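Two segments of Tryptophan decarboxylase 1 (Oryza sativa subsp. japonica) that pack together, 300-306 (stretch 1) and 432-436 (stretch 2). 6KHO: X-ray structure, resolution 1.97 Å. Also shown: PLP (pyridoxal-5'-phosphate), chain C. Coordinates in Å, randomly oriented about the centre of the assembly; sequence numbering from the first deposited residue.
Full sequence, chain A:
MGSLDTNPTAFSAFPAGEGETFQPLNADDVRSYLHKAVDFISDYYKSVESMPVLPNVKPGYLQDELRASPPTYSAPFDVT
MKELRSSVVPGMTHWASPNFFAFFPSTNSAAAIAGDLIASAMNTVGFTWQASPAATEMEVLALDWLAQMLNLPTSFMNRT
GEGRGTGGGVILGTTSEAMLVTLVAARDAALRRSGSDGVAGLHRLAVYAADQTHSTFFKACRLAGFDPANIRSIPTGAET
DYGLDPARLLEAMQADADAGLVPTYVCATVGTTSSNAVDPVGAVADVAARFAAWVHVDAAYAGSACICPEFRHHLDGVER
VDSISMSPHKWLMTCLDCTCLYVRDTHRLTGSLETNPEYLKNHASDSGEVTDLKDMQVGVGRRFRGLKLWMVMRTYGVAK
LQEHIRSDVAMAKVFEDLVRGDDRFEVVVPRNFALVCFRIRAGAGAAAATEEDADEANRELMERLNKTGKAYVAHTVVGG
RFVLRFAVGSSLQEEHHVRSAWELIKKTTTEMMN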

# COMPACT_ATOMS: atom_id res chain seq x y z
N ALA A 300 -3.99 -3.12 -16.30
CA ALA A 300 -3.82 -3.80 -15.03
C ALA A 300 -3.83 -5.31 -15.17
O ALA A 300 -3.00 -6.01 -14.58
CB ALA A 300 -4.92 -3.36 -14.05
N TYR A 301 -4.78 -5.84 -15.95
CA TYR A 301 -4.92 -7.27 -16.17
C TYR A 301 -4.20 -7.73 -17.43
O TYR A 301 -3.29 -8.57 -17.36
CB TYR A 301 -6.42 -7.62 -16.27
CG TYR A 301 -6.72 -8.98 -16.86
CD1 TYR A 301 -6.49 -10.15 -16.13
CD2 TYR A 301 -7.26 -9.09 -18.14
CE1 TYR A 301 -6.78 -11.40 -16.67
CE2 TYR A 301 -7.54 -10.32 -18.69
CZ TYR A 301 -7.32 -11.47 -17.95
OH TYR A 301 -7.61 -12.69 -18.51
N ALA A 302 -4.58 -7.19 -18.58
CA ALA A 302 -4.11 -7.72 -19.85
C ALA A 302 -2.66 -7.35 -20.15
O ALA A 302 -2.08 -7.95 -21.06
CB ALA A 302 -5.01 -7.24 -20.97
N GLY A 303 -2.07 -6.40 -19.44
CA GLY A 303 -0.66 -6.11 -19.64
C GLY A 303 0.23 -7.34 -19.56
O GLY A 303 1.17 -7.49 -20.34
N SER A 304 -0.07 -8.25 -18.62
CA SER A 304 0.75 -9.45 -18.48
C SER A 304 0.76 -10.30 -19.74
O SER A 304 1.77 -10.94 -20.05
CB SER A 304 0.27 -10.30 -17.29
OG SER A 304 0.44 -9.62 -16.07
N ALA A 305 -0.35 -10.32 -20.49
CA ALA A 305 -0.39 -11.12 -21.71
C ALA A 305 0.54 -10.55 -22.78
O ALA A 305 0.90 -11.28 -23.72
CB ALA A 305 -1.82 -11.20 -22.25
N CYS A 306 0.95 -9.30 -22.65
CA CYS A 306 1.76 -8.63 -23.65
C CYS A 306 3.22 -9.03 -23.59
O CYS A 306 4.02 -8.53 -24.40
CB CYS A 306 1.60 -7.12 -23.51
SG CYS A 306 -0.09 -6.57 -23.90
N ASN A 432 -10.73 -11.46 -26.13
CA ASN A 432 -9.35 -11.05 -26.40
C ASN A 432 -8.33 -11.79 -25.55
O ASN A 432 -7.20 -12.04 -26.01
CB ASN A 432 -9.19 -9.55 -26.17
CG ASN A 432 -9.94 -8.72 -27.20
OD1 ASN A 432 -9.84 -8.97 -28.39
ND2 ASN A 432 -10.71 -7.73 -26.73
N PHE A 433 -8.68 -12.15 -24.32
CA PHE A 433 -7.71 -12.72 -23.39
C PHE A 433 -8.27 -13.98 -22.75
O PHE A 433 -8.62 -14.92 -23.46
CB PHE A 433 -7.30 -11.65 -22.37
CG PHE A 433 -6.80 -10.38 -23.03
CD1 PHE A 433 -5.56 -10.35 -23.66
CD2 PHE A 433 -7.60 -9.24 -23.08
CE1 PHE A 433 -5.11 -9.19 -24.29
CE2 PHE A 433 -7.16 -8.08 -23.70
CZ PHE A 433 -5.91 -8.06 -24.31
N ALA A 434 -8.37 -14.03 -21.42
CA ALA A 434 -8.83 -15.25 -20.75
C ALA A 434 -10.20 -15.05 -20.08
O ALA A 434 -10.57 -15.85 -19.21
CB ALA A 434 -7.80 -15.73 -19.72
N LEU A 435 -10.94 -14.02 -20.48
CA LEU A 435 -12.28 -13.77 -19.97
C LEU A 435 -13.28 -13.97 -21.09
O LEU A 435 -13.11 -13.45 -22.20
CB LEU A 435 -12.39 -12.35 -19.41
CG LEU A 435 -13.80 -11.79 -19.13
CD1 LEU A 435 -14.35 -12.32 -17.80
CD2 LEU A 435 -13.78 -10.27 -19.15
N VAL A 436 -14.33 -14.74 -20.81
CA VAL A 436 -15.43 -14.98 -21.75
C VAL A 436 -16.69 -14.37 -21.16
O VAL A 436 -17.05 -14.65 -20.01
CB VAL A 436 -15.63 -16.49 -22.01
CG1 VAL A 436 -16.88 -16.71 -22.85
CG2 VAL A 436 -14.41 -17.08 -22.69
N1 PLP C . -8.11 -1.33 -13.72
C2 PLP C . -8.28 -2.54 -14.36
C2A PLP C . -8.39 -2.63 -15.86
C3 PLP C . -8.36 -3.71 -13.62
O3 PLP C . -8.52 -4.91 -14.26
C4 PLP C . -8.25 -3.67 -12.24
C4A PLP C . -7.96 -4.93 -11.47
C5 PLP C . -8.08 -2.45 -11.59
C6 PLP C . -8.02 -1.28 -12.34
C5A PLP C . -7.99 -2.46 -10.08
O4P PLP C . -7.53 -1.25 -9.53
P PLP C . -6.82 -1.21 -8.07
O1P PLP C . -7.64 -1.96 -7.06
O2P PLP C . -6.66 0.24 -7.70
O3P PLP C . -5.45 -1.88 -8.11

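The most unusual feature of this contact is the way a methyl group sits on an aromatic ring: A302 CB lies 3.6 Å from the centroid of the F433 ring and only 15° off the ring normal, so that the alanine methyl stands almost squarely over one face. This is a CH-pi interaction, in which weakly polarized C-H bonds meet the electron-rich pi cloud. The closest atom pair, A302 CB to F433 CZ, is likewise 3.6 Å apart, a snug van der Waals distance. Alanine suits the place because its side chain is a single methyl group, which lets the backbone of stretch 1 come close to the ring; the CA atoms of A302 and F433, the nearest pair across the two stretches, are 7.1 Å apart.

F433 is the hub of the contact. Its CA-to-CB bond points toward stretch 1, and with chi1 at -54° (m) the ring reaches across to residues that follow one another at intervals in the first stretch. Besides A302, it meets A305, whose CB is 4.1 Å from F433 CD1. That approach is looser, and it adds apolar packing to the first. A phenylalanine serves well here: it offers a broad, flat, wholly apolar surface that small alanine side chains can cover, and it brings no polar group that would need a partner in this buried setting.

The backbone of stretch 1 brings these two alanines, three residues apart, to the same side. Residues 300-305 have helical phi/psi angles without the regular bonding pattern of a helix, yet A305 N donates to A302 O at 3.0 Å and C306 N to G303 O at 2.9 Å. These i to i+3 bonds draw the chain into a compact coil, and the CA-to-CB bonds of A302 and A305 both point toward stretch 2. Between them, G303 and S304 make no contact with it.

Y301 supplies the polar element. Its CA-to-CB bond points toward stretch 2, and with chi1 at 164° (t) the ring lies beside F433, where Y301 CE2 is 3.9 Å from F433 CB. At the far end of the ring the hydroxyl accepts a hydrogen bond from the backbone: A434 N to Y301 OH is 3.3 Å, with an N-H...O angle of 138°, a long and somewhat bent bond. The amide approaches at the ring edge, near its plane, as expected for a donor reaching a phenolic oxygen. Tyrosine thus combines an apolar ring for packing with an oxygen that satisfies a main-chain NH. The same oxygen, Y301 OH, lies 3.3 Å from A434 CB, a close contact with a small methyl whose CA-to-CB bond points sideways.

On the cofactor side, A300 does not reach stretch 2; instead A300 CB lies 3.5 Å from PLP C2. Y301 CB is 4.0 Å from PLP O3, so this tyrosine neighbours the cofactor at its base while its hydroxyl meets stretch 2.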